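Local coordinates for protein acetyltransferase, GNAT family (Bacillus anthracis str. Sterne, PDB 3FBU) that binds coenzyme A and probably transfers an acetyl group from acetyl-coenzyme A to an acceptor substrate, at residues R11-F15 against N49-G53; E23-D27 against V89-K93; E81-I86 against L117-T123. All coordinates share one frame; numbering follows the deposited sequence.

In the fold
All three contacts lie within one GNAT acetyltransferase domain. Interactions 1 and 2 cross along the chain, since 23-27 falls between 11-15 and 49-53, and 89-93 follows them. Interaction 3 starts after interaction 1 has closed. The centres of interactions 1 and 2 are about 18 Å apart, and each involves one of the successive helices 18-25 and 41-50. Interactions 2 and 3 share strand 83-90, with centres about 25 Å apart. Interaction 1 packs the end of helix 41-50 away from the cofactor. Interaction 2 brings helix 18-25 to the C-terminal end of strand 83-90, which binds coenzyme A. Interaction 3 pairs this strand with strand 119-124 up to Thr123, which touches the cofactor.

Interaction 1 of 3, residues R11-F15 against N49-G53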
loop_
_atom_site.group_PDB
_atom_site.type_symbol
_atom_site.label_atom_id
_atom_site.label_comp_id
_atom_site.label_asym_id
_atom_site.label_seq_id
_atom_site.Cartn_x
_atom_site.Cartn_y
_atom_site.Cartn_z
ATOM N N ARG A 11 -26.648 0.684 2.591
ATOM C CA ARG A 11 -28.021 0.273 2.370
ATOM C C ARG A 11 -28.000 -1.107 1.705
ATOM O O ARG A 11 -26.921 -1.664 1.462
ATOM C CB ARG A 11 -28.753 1.327 1.509
ATOM C CG ARG A 11 -28.193 1.503 0.075
ATOM C CD ARG A 11 -29.163 2.224 -0.847
ATOM N NE ARG A 11 -28.547 2.690 -2.095
ATOM C CZ ARG A 11 -28.212 1.903 -3.132
ATOM N NH1 ARG A 11 -28.407 0.606 -3.095
ATOM N NH2 ARG A 11 -27.647 2.427 -4.216
ATOM N N LYS A 12 -29.173 -1.679 1.439
ATOM C CA LYS A 12 -29.240 -2.920 0.662
ATOM C C LYS A 12 -29.132 -2.609 -0.841
ATOM O O LYS A 12 -29.409 -1.483 -1.279
ATOM C CB LYS A 12 -30.495 -3.728 1.006
ATOM C CG LYS A 12 -30.350 -4.501 2.309
ATOM C CD LYS A 12 -31.671 -4.900 2.933
ATOM C CE LYS A 12 -32.423 -5.925 2.137
ATOM N NZ LYS A 12 -33.543 -6.500 2.989
ATOM N N PHE A 13 -28.692 -3.604 -1.604
ATOM C CA PHE A 13 -28.477 -3.476 -3.042
ATOM C C PHE A 13 -29.811 -3.265 -3.771
ATOM O O PHE A 13 -30.821 -3.802 -3.348
ATOM C CB PHE A 13 -27.862 -4.767 -3.592
ATOM C CG PHE A 13 -26.357 -4.820 -3.524
ATOM C CD1 PHE A 13 -25.587 -3.906 -4.217
ATOM C CD2 PHE A 13 -25.707 -5.840 -2.819
ATOM C CE1 PHE A 13 -24.180 -3.973 -4.187
ATOM C CE2 PHE A 13 -24.322 -5.899 -2.764
ATOM C CZ PHE A 13 -23.550 -4.971 -3.451
ATOM N N GLU A 14 -29.786 -2.452 -4.819
ATOM C CA GLU A 14 -30.787 -2.471 -5.884
ATOM C C GLU A 14 -30.096 -3.063 -7.108
ATOM O O GLU A 14 -28.886 -2.916 -7.258
ATOM C CB GLU A 14 -31.248 -1.056 -6.210
ATOM C CG GLU A 14 -31.728 -0.269 -5.019
ATOM C CD GLU A 14 -33.022 -0.797 -4.443
ATOM O OE1 GLU A 14 -33.897 -1.273 -5.214
ATOM O OE2 GLU A 14 -33.180 -0.721 -3.202
ATOM N N PHE A 15 -30.854 -3.694 -7.992
ATOM C CA PHE A 15 -30.258 -4.343 -9.138
ATOM C C PHE A 15 -29.406 -3.398 -9.982
ATOM O O PHE A 15 -28.382 -3.781 -10.452
ATOM C CB PHE A 15 -31.261 -5.133 -9.991
ATOM C CG PHE A 15 -30.616 -6.047 -10.934
ATOM C CD1 PHE A 15 -29.965 -7.176 -10.495
ATOM C CD2 PHE A 15 -30.603 -5.779 -12.274
ATOM C CE1 PHE A 15 -29.342 -7.989 -11.373
ATOM C CE2 PHE A 15 -29.998 -6.602 -13.135
ATOM C CZ PHE A 15 -29.352 -7.714 -12.690
ATOM N N ASN A 49 -28.038 -9.688 -7.308
ATOM C CA ASN A 49 -29.357 -10.276 -7.182
ATOM C C ASN A 49 -29.474 -11.112 -5.924
ATOM O O ASN A 49 -30.462 -11.023 -5.204
ATOM C CB ASN A 49 -29.650 -11.188 -8.371
ATOM C CG ASN A 49 -30.931 -11.967 -8.176
ATOM O OD1 ASN A 49 -32.026 -11.378 -8.220
ATOM N ND2 ASN A 49 -30.811 -13.294 -7.926
ATOM N N LYS A 50 -28.468 -11.942 -5.671
ATOM C CA LYS A 50 -28.494 -12.838 -4.514
ATOM C C LYS A 50 -28.546 -12.070 -3.185
ATOM O O LYS A 50 -29.119 -12.559 -2.198
ATOM C CB LYS A 50 -27.266 -13.730 -4.543
ATOM C CG LYS A 50 -27.112 -14.641 -3.351
ATOM C CD LYS A 50 -25.870 -15.465 -3.504
ATOM C CE LYS A 50 -25.677 -16.351 -2.294
ATOM N NZ LYS A 50 -24.402 -17.082 -2.469
ATOM N N ASN A 51 -27.958 -10.878 -3.161
ATOM C CA ASN A 51 -27.878 -10.062 -1.940
ATOM C C ASN A 51 -28.941 -8.968 -1.817
ATOM O O ASN A 51 -28.807 -8.020 -1.042
ATOM C CB ASN A 51 -26.466 -9.507 -1.831
ATOM C CG ASN A 51 -25.494 -10.560 -1.425
ATOM O OD1 ASN A 51 -25.394 -10.888 -0.251
ATOM N ND2 ASN A 51 -24.762 -11.095 -2.368
ATOM N N MET A 52 -30.032 -9.117 -2.561
ATOM C CA MET A 52 -31.151 -8.186 -2.440
ATOM C C MET A 52 -32.167 -8.631 -1.376
ATOM O O MET A 52 -32.919 -7.808 -0.856
ATOM C CB MET A 52 -31.836 -7.988 -3.811
ATOM C CG MET A 52 -31.024 -7.138 -4.768
ATOM S SD MET A 52 -31.756 -6.953 -6.397
ATOM C CE MET A 52 -33.354 -6.346 -5.922
ATOM N N GLY A 53 -32.193 -9.915 -1.051
ATOM C CA GLY A 53 -33.137 -10.456 -0.034
ATOM C C GLY A 53 -33.520 -9.512 1.111
ATOM O O GLY A 53 -32.645 -9.052 1.882
HETATM O O HOH W 1 -27.871 -5.991 -0.001
HETATM O O HOH W 2 -32.648 -5.172 -1.428
#
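Met52 reaches along the backbone of Phe13 to Phe15 and overlaps both residues. Its CG lies 3.6 Å from Phe13 O, and CG also packs against Phe13 CB. The chain runs straight at chi2 (177°), which carries SD to 3.7 Å from Phe15 N. The bend at chi3 turns only the CE methyl. The sulfur also lies at the edge of the Phe15 ring, near its plane. Asn51 meets Phe13 alongside, both side chains pointing the same way. Its CB touches CD2 at the edge of the buried Phe13 ring, 3.9 Å away. The Asn51 amide is used elsewhere: ND2 bonds to Phe47 O, and OD1 accepts from Asn58 and Lys57. At the other end Lys12 bends at chi3, 68°, and NZ gives a hydrogen bond of 2.9 Å to Gly53 O. The donor stands tilted from the carbonyl plane, with a C=O...N angle of 110°. Two waters fill out the polar contact. One accepts from Phe13 N and donates to Asn51 O. The other donates to both Phe13 O and Met52 O. Asn51 is the first residue beyond helix 41-50, so the contact joins the end of that helix to the loop after strand 8-10. The thioether and the ring edges give a contact without direction, and the direct polar hold across the two segments is a single lysine bond.

Interaction 2 of 3, residues E23-D27 against V89-K93; sequences EYTSD and VFNPK. With COA (coenzyme A), chain C.
Glu23 extends its chain past the amide of Asn91, though the position of its carboxylate is doubtful. OE1 comes close to Asn91 ND2, but the angle is too poor for a hydrogen bond. Tyr24 follows and makes the main contact. Its CG sits between the backbone N and the carbonyl carbon (chi1 60°), which lays the ring against the end of strand 83-90. Phe90 C lies 4.0 Å above the plane of the Tyr24 ring, offset toward its rim. Val89 CG1 meets Tyr24 CD1 at 3.6 Å, and Asn91 CB approaches Tyr24 CD2 at 3.8 Å. The hydroxyl bonds to His72. Asp27 ends the segment: OD2 faces Pro92 CG at 3.7 Å, while OD1 bonds to Asp29 N. Beyond the strand, Asn91 OD1 accepts from Lys93 N at 2.9 Å, an Asx turn that fixes the amide oxygen. Coenzyme A lies beside Phe90, whose N donates to O9P of the pantetheine arm at 2.8 Å. No hydrogen bond joins the two segments. Helix 18-25 therefore meets the strand mainly by van der Waals contact, and the backbone N-H of Phe90 is given to coenzyme A.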
loop_
_atom_site.group_PDB
_atom_site.type_symbol
_atom_site.label_atom_id
_atom_site.label_comp_id
_atom_site.label_asym_id
_atom_site.label_seq_id
_atom_site.Cartn_x
_atom_site.Cartn_y
_atom_site.Cartn_z
ATOM N N GLU A 23 -17.271 -2.533 -11.681
ATOM C CA GLU A 23 -16.075 -1.734 -11.892
ATOM C C GLU A 23 -14.894 -2.264 -11.055
ATOM O O GLU A 23 -13.736 -2.205 -11.480
ATOM C CB GLU A 23 -16.394 -0.265 -11.566
ATOM C CG GLU A 23 -15.256 0.702 -11.810
ATOM C CD GLU A 23 -15.663 2.149 -11.511
ATOM O OE1 GLU A 23 -16.824 2.360 -11.080
ATOM O OE2 GLU A 23 -14.832 3.056 -11.717
ATOM N N TYR A 24 -15.182 -2.788 -9.860
ATOM C CA TYR A 24 -14.128 -3.351 -9.002
ATOM C C TYR A 24 -14.122 -4.883 -8.910
ATOM O O TYR A 24 -13.067 -5.467 -8.744
ATOM C CB TYR A 24 -14.120 -2.698 -7.610
ATOM C CG TYR A 24 -15.380 -2.810 -6.770
ATOM C CD1 TYR A 24 -15.580 -3.897 -5.913
ATOM C CD2 TYR A 24 -16.330 -1.778 -6.757
ATOM C CE1 TYR A 24 -16.750 -4.002 -5.125
ATOM C CE2 TYR A 24 -17.483 -1.857 -5.959
ATOM C CZ TYR A 24 -17.691 -2.956 -5.140
ATOM O OH TYR A 24 -18.836 -3.012 -4.357
ATOM N N THR A 25 -15.269 -5.539 -9.027
ATOM C CA THR A 25 -15.274 -6.996 -8.981
ATOM C C THR A 25 -14.653 -7.651 -10.234
ATOM O O THR A 25 -14.280 -8.822 -10.201
ATOM C CB THR A 25 -16.660 -7.588 -8.685
ATOM O OG1 THR A 25 -17.595 -7.160 -9.677
ATOM C CG2 THR A 25 -17.127 -7.207 -7.274
ATOM N N SER A 26 -14.534 -6.885 -11.320
ATOM C CA SER A 26 -13.815 -7.323 -12.522
ATOM C C SER A 26 -12.315 -7.035 -12.465
ATOM O O SER A 26 -11.567 -7.368 -13.404
ATOM C CB SER A 26 -14.435 -6.633 -13.746
ATOM O OG SER A 26 -14.277 -5.227 -13.698
ATOM N N ASP A 27 -11.866 -6.374 -11.406
ATOM C CA ASP A 27 -10.484 -5.899 -11.303
ATOM C C ASP A 27 -9.663 -6.960 -10.574
ATOM O O ASP A 27 -9.980 -7.352 -9.441
ATOM C CB ASP A 27 -10.475 -4.560 -10.562
ATOM C CG ASP A 27 -9.089 -3.909 -10.485
ATOM O OD1 ASP A 27 -8.065 -4.630 -10.373
ATOM O OD2 ASP A 27 -9.038 -2.658 -10.488
ATOM N N VAL A 89 -15.022 -4.822 0.301
ATOM C CA VAL A 89 -14.396 -4.785 -1.018
ATOM C C VAL A 89 -14.755 -3.424 -1.630
ATOM O O VAL A 89 -15.942 -3.081 -1.725
ATOM C CB VAL A 89 -14.910 -5.904 -1.952
ATOM C CG1 VAL A 89 -14.140 -5.884 -3.297
ATOM C CG2 VAL A 89 -14.864 -7.339 -1.237
ATOM N N PHE A 90 -13.725 -2.667 -2.011
ATOM C CA PHE A 90 -13.895 -1.279 -2.431
ATOM C C PHE A 90 -13.247 -1.050 -3.787
ATOM O O PHE A 90 -12.417 -1.840 -4.250
ATOM C CB PHE A 90 -13.330 -0.306 -1.378
ATOM C CG PHE A 90 -14.289 -0.019 -0.264
ATOM C CD1 PHE A 90 -14.608 -1.001 0.654
ATOM C CD2 PHE A 90 -14.872 1.207 -0.135
ATOM C CE1 PHE A 90 -15.500 -0.759 1.641
ATOM C CE2 PHE A 90 -15.753 1.455 0.866
ATOM C CZ PHE A 90 -16.070 0.473 1.764
ATOM N N ASN A 91 -13.710 0.006 -4.432
ATOM C CA ASN A 91 -13.226 0.471 -5.710
ATOM C C ASN A 91 -11.913 1.207 -5.490
ATOM O O ASN A 91 -11.879 2.174 -4.709
ATOM C CB ASN A 91 -14.276 1.412 -6.328
ATOM C CG ASN A 91 -13.933 1.858 -7.739
ATOM O OD1 ASN A 91 -12.775 2.118 -8.071
ATOM N ND2 ASN A 91 -14.960 1.963 -8.584
ATOM N N PRO A 92 -10.850 0.769 -6.168
ATOM C CA PRO A 92 -9.513 1.373 -6.015
ATOM C C PRO A 92 -9.471 2.879 -6.279
ATOM O O PRO A 92 -8.595 3.553 -5.750
ATOM C CB PRO A 92 -8.651 0.660 -7.048
ATOM C CG PRO A 92 -9.422 -0.462 -7.583
ATOM C CD PRO A 92 -10.859 -0.360 -7.120
ATOM N N LYS A 93 -10.401 3.406 -7.075
ATOM C CA LYS A 93 -10.472 4.872 -7.238
ATOM C C LYS A 93 -10.653 5.579 -5.917
ATOM O O LYS A 93 -10.334 6.771 -5.801
ATOM C CB LYS A 93 -11.610 5.293 -8.145
ATOM C CG LYS A 93 -11.429 4.872 -9.553
ATOM C CD LYS A 93 -12.693 5.153 -10.330
ATOM C CE LYS A 93 -12.610 4.594 -11.735
ATOM N NZ LYS A 93 -11.440 5.131 -12.488
HETATM N N1A COA C . 0.854 -0.930 3.113
HETATM C C2A COA C . 0.591 -0.506 4.390
HETATM N N3A COA C . -0.574 0.157 4.671
HETATM C C4A COA C . -1.466 0.377 3.667
HETATM C C5A COA C . -1.221 -0.045 2.371
HETATM C C6A COA C . -0.042 -0.731 2.091
HETATM N N6A COA C . 0.221 -1.182 0.863
HETATM N N7A COA C . -2.269 0.315 1.618
HETATM C C8A COA C . -3.166 0.963 2.388
HETATM N N9A COA C . -2.671 1.014 3.667
HETATM C C1B COA C . -3.331 1.480 4.892
HETATM C C2B COA C . -3.794 2.936 4.814
HETATM O O2B COA C . -2.743 3.850 5.104
HETATM C C3B COA C . -4.885 2.911 5.863
HETATM O O3B COA C . -4.331 3.046 7.163
HETATM P P3B COA C . -4.156 4.466 7.922
HETATM O O7A COA C . -3.862 4.254 9.371
HETATM O O8A COA C . -3.049 5.212 7.224
HETATM O O9A COA C . -5.473 5.194 7.769
HETATM C C4B COA C . -5.499 1.511 5.713
HETATM O O4B COA C . -4.499 0.709 5.146
HETATM C C5B COA C . -6.717 1.489 4.797
HETATM O O5B COA C . -7.761 2.164 5.472
HETATM P P1A COA C . -9.012 2.748 4.665
HETATM O O1A COA C . -8.587 4.010 3.934
HETATM O O2A COA C . -10.141 2.957 5.596
HETATM O O3A COA C . -9.347 1.534 3.668
HETATM P P2A COA C . -9.785 1.655 2.120
HETATM O O4A COA C . -10.987 2.561 2.019
HETATM O O5A COA C . -8.564 2.069 1.292
HETATM O O6A COA C . -10.172 0.116 1.811
HETATM C CBP COA C . -9.797 -2.225 1.526
HETATM C CCP COA C . -9.432 -0.977 2.332
HETATM C CDP COA C . -11.332 -2.320 1.584
HETATM C CEP COA C . -9.081 -3.367 2.249
HETATM C CAP COA C . -9.293 -2.077 0.066
HETATM O OAP COA C . -7.875 -2.061 0.006
HETATM C C9P COA C . -9.734 -3.199 -0.824
HETATM O O9P COA C . -11.014 -3.213 -1.325
HETATM N N8P COA C . -8.917 -4.231 -1.055
HETATM C C7P COA C . -9.244 -5.251 -2.050
HETATM C C6P COA C . -10.306 -6.230 -1.579
HETATM C C5P COA C . -9.854 -6.999 -0.339
HETATM O O5P COA C . -8.764 -7.612 -0.285
HETATM N N4P COA C . -10.716 -7.006 0.656
HETATM C C3P COA C . -10.379 -7.588 1.961
HETATM C C2P COA C . -10.532 -9.091 2.033
HETATM S S1P COA C . -10.284 -9.680 3.736
#

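Interaction 3 of 3, residues E81-I86 against L117-T123; sequences EHTYEI and LHRIIAT
His82 O begins the backbone pairing and accepts from two donors, His118 N at 2.9 Å and Arg119 N at 3.3 Å. Both lie in its carbonyl plane. Tyr84 N then bonds to Arg119 O, and Ile121 N to Tyr84 O. Ile86 N completes the series with a bond of 2.9 Å to Ile121 O, with a C=O...N angle of 172°. The strands run parallel, with bridges at Thr83-Arg119, Tyr84-Ile120 and Glu85-Ile121, and the axes of the short segments are inclined by 34°.

Apolar contacts gather on the face that carries Tyr84 and Ile120. Leu117 crosses Tyr84 at about a right angle and makes a CH-pi contact. Its CD1 lies over the ring, 3.9 Å from the centroid of Tyr84. CD2 meets Tyr84 CE2 at 3.5 Å. Further along, CG2 of Ile86 touches CG2 of Ile120 at 3.7 Å. Helix 99-114 covers Ile86 and Ile120.

The other face carries Thr83, Glu85, Arg119 and Ile121. Thr83 and Arg119 run side by side, and a water joins Thr83 OG1 to Arg119 NH2. The guanidinium rests with one face on Ile121 CG2, and NH1 forms a salt bridge to Glu143. Ile121 CG1 lies between the backbone N and the carbonyl carbon (chi1 71°), which turns CD1 to Glu85 CG at 3.7 Å.

Two polar links remain. His82 ND1 and Thr83 OG1 share a hydrogen bond of 2.6 Å in the plane of the imidazole. A second water donates to Glu85 OE2 and Ile86 O and accepts from Thr123 N.

Thr123 touches coenzyme A where the pairing ends. The two strands flank helix 99-114 in sequence, forming the beta-alpha-beta unit of the GNAT fold that helps build the coenzyme A site.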
loop_
_atom_site.group_PDB
_atom_site.type_symbol
_atom_site.label_atom_id
_atom_site.label_comp_id
_atom_site.label_asym_id
_atom_site.label_seq_id
_atom_site.Cartn_x
_atom_site.Cartn_y
_atom_site.Cartn_z
ATOM N N GLU A 81 -26.573 -16.899 15.824
ATOM C CA GLU A 81 -27.057 -15.548 15.545
ATOM C C GLU A 81 -26.291 -14.504 16.383
ATOM O O GLU A 81 -26.517 -13.295 16.261
ATOM C CB GLU A 81 -28.584 -15.473 15.798
ATOM C CG GLU A 81 -29.419 -16.549 15.042
ATOM C CD GLU A 81 -30.937 -16.292 15.123
ATOM O OE1 GLU A 81 -31.351 -15.367 15.878
ATOM O OE2 GLU A 81 -31.713 -17.019 14.442
ATOM N N HIS A 82 -25.364 -14.943 17.231
ATOM C CA HIS A 82 -24.756 -14.016 18.185
ATOM C C HIS A 82 -23.400 -13.483 17.700
ATOM O O HIS A 82 -22.888 -12.531 18.252
ATOM C CB HIS A 82 -24.555 -14.679 19.530
ATOM C CG HIS A 82 -23.878 -16.009 19.441
ATOM N ND1 HIS A 82 -22.532 -16.144 19.181
ATOM C CD2 HIS A 82 -24.374 -17.269 19.539
ATOM C CE1 HIS A 82 -22.219 -17.429 19.167
ATOM N NE2 HIS A 82 -23.320 -18.136 19.379
ATOM N N THR A 83 -22.814 -14.156 16.712
ATOM C CA THR A 83 -21.479 -13.828 16.227
ATOM C C THR A 83 -21.539 -13.717 14.707
ATOM O O THR A 83 -21.978 -14.651 14.036
ATOM C CB THR A 83 -20.450 -14.886 16.649
ATOM O OG1 THR A 83 -20.431 -14.990 18.084
ATOM C CG2 THR A 83 -19.029 -14.492 16.175
ATOM N N TYR A 84 -21.102 -12.569 14.192
ATOM C CA TYR A 84 -21.125 -12.256 12.765
ATOM C C TYR A 84 -19.692 -12.117 12.259
ATOM O O TYR A 84 -18.750 -11.919 13.040
ATOM C CB TYR A 84 -21.846 -10.925 12.515
ATOM C CG TYR A 84 -23.318 -11.063 12.285
ATOM C CD1 TYR A 84 -23.939 -10.415 11.202
ATOM C CD2 TYR A 84 -24.088 -11.846 13.130
ATOM C CE1 TYR A 84 -25.289 -10.567 10.976
ATOM C CE2 TYR A 84 -25.454 -11.982 12.910
ATOM C CZ TYR A 84 -26.033 -11.338 11.836
ATOM O OH TYR A 84 -27.401 -11.474 11.611
ATOM N N GLU A 85 -19.559 -12.197 10.940
ATOM C CA GLU A 85 -18.320 -11.939 10.245
ATOM C C GLU A 85 -18.497 -10.692 9.365
ATOM O O GLU A 85 -19.580 -10.477 8.745
ATOM C CB GLU A 85 -17.939 -13.143 9.386
ATOM C CG GLU A 85 -16.746 -12.907 8.485
ATOM C CD GLU A 85 -16.305 -14.117 7.674
ATOM O OE1 GLU A 85 -17.027 -15.159 7.641
ATOM O OE2 GLU A 85 -15.215 -14.003 7.067
ATOM N N ILE A 86 -17.453 -9.871 9.324
ATOM C CA ILE A 86 -17.426 -8.615 8.552
ATOM C C ILE A 86 -16.243 -8.652 7.573
ATOM O O ILE A 86 -15.200 -9.257 7.844
ATOM C CB ILE A 86 -17.361 -7.358 9.497
ATOM C CG1 ILE A 86 -17.653 -6.015 8.760
ATOM C CG2 ILE A 86 -16.009 -7.312 10.244
ATOM C CD1 ILE A 86 -17.896 -4.812 9.732
ATOM N N LEU A 117 -25.623 -7.958 18.927
ATOM C CA LEU A 117 -24.688 -9.062 18.739
ATOM C C LEU A 117 -23.668 -9.131 19.885
ATOM O O LEU A 117 -23.399 -8.125 20.552
ATOM C CB LEU A 117 -23.936 -8.888 17.421
ATOM C CG LEU A 117 -24.758 -8.902 16.139
ATOM C CD1 LEU A 117 -23.865 -8.592 14.896
ATOM C CD2 LEU A 117 -25.492 -10.211 15.955
ATOM N N HIS A 118 -23.083 -10.317 20.076
ATOM C CA HIS A 118 -22.049 -10.511 21.083
ATOM C C HIS A 118 -20.632 -10.276 20.578
ATOM O O HIS A 118 -19.740 -9.764 21.314
ATOM C CB HIS A 118 -22.126 -11.933 21.636
ATOM C CG HIS A 118 -20.961 -12.291 22.499
ATOM N ND1 HIS A 118 -20.673 -11.621 23.676
ATOM C CD2 HIS A 118 -19.977 -13.212 22.336
ATOM C CE1 HIS A 118 -19.576 -12.135 24.209
ATOM N NE2 HIS A 118 -19.135 -13.101 23.420
ATOM N N ARG A 119 -20.406 -10.657 19.331
ATOM C CA ARG A 119 -19.049 -10.678 18.796
ATOM C C ARG A 119 -19.006 -10.570 17.277
ATOM O O ARG A 119 -19.852 -11.045 16.663
ATOM C CB ARG A 119 -18.351 -11.966 19.231
ATOM C CG ARG A 119 -16.839 -12.108 18.904
ATOM C CD ARG A 119 -16.288 -13.336 19.643
ATOM N NE ARG A 119 -14.943 -13.736 19.297
ATOM C CZ ARG A 119 -14.620 -14.758 18.521
ATOM N NH1 ARG A 119 -13.383 -14.985 18.268
ATOM N NH2 ARG A 119 -15.528 -15.533 18.003
ATOM N N ILE A 120 -17.997 -9.914 16.721
ATOM C CA ILE A 120 -17.849 -9.796 15.275
ATOM C C ILE A 120 -16.383 -10.146 14.941
ATOM O O ILE A 120 -15.449 -9.708 15.635
ATOM C CB ILE A 120 -18.257 -8.411 14.734
ATOM C CG1 ILE A 120 -19.755 -8.121 15.017
ATOM C CG2 ILE A 120 -17.969 -8.303 13.238
ATOM C CD1 ILE A 120 -20.153 -6.616 14.818
ATOM N N ILE A 121 -16.201 -10.969 13.910
ATOM C CA ILE A 121 -14.884 -11.441 13.529
ATOM C C ILE A 121 -14.618 -11.073 12.079
ATOM O O ILE A 121 -15.549 -10.780 11.305
ATOM C CB ILE A 121 -14.747 -12.990 13.743
ATOM C CG1 ILE A 121 -15.580 -13.807 12.726
ATOM C CG2 ILE A 121 -15.093 -13.366 15.229
ATOM C CD1 ILE A 121 -14.812 -14.169 11.408
ATOM N N ALA A 122 -13.350 -11.138 11.718
ATOM C CA ALA A 122 -12.894 -10.920 10.351
ATOM C C ALA A 122 -11.598 -11.712 10.136
ATOM O O ALA A 122 -10.840 -11.987 11.088
ATOM C CB ALA A 122 -12.685 -9.429 10.031
ATOM N N THR A 123 -11.340 -12.074 8.883
ATOM C CA THR A 123 -10.118 -12.776 8.545
ATOM C C THR A 123 -9.473 -12.142 7.328
ATOM O O THR A 123 -10.159 -11.480 6.517
ATOM C CB THR A 123 -10.349 -14.267 8.207
ATOM O OG1 THR A 123 -11.205 -14.379 7.077
ATOM C CG2 THR A 123 -10.972 -14.986 9.378
HETATM O O HOH W 3 -18.349 -16.287 19.003
HETATM O O HOH W 4 -13.755 -11.462 7.066
#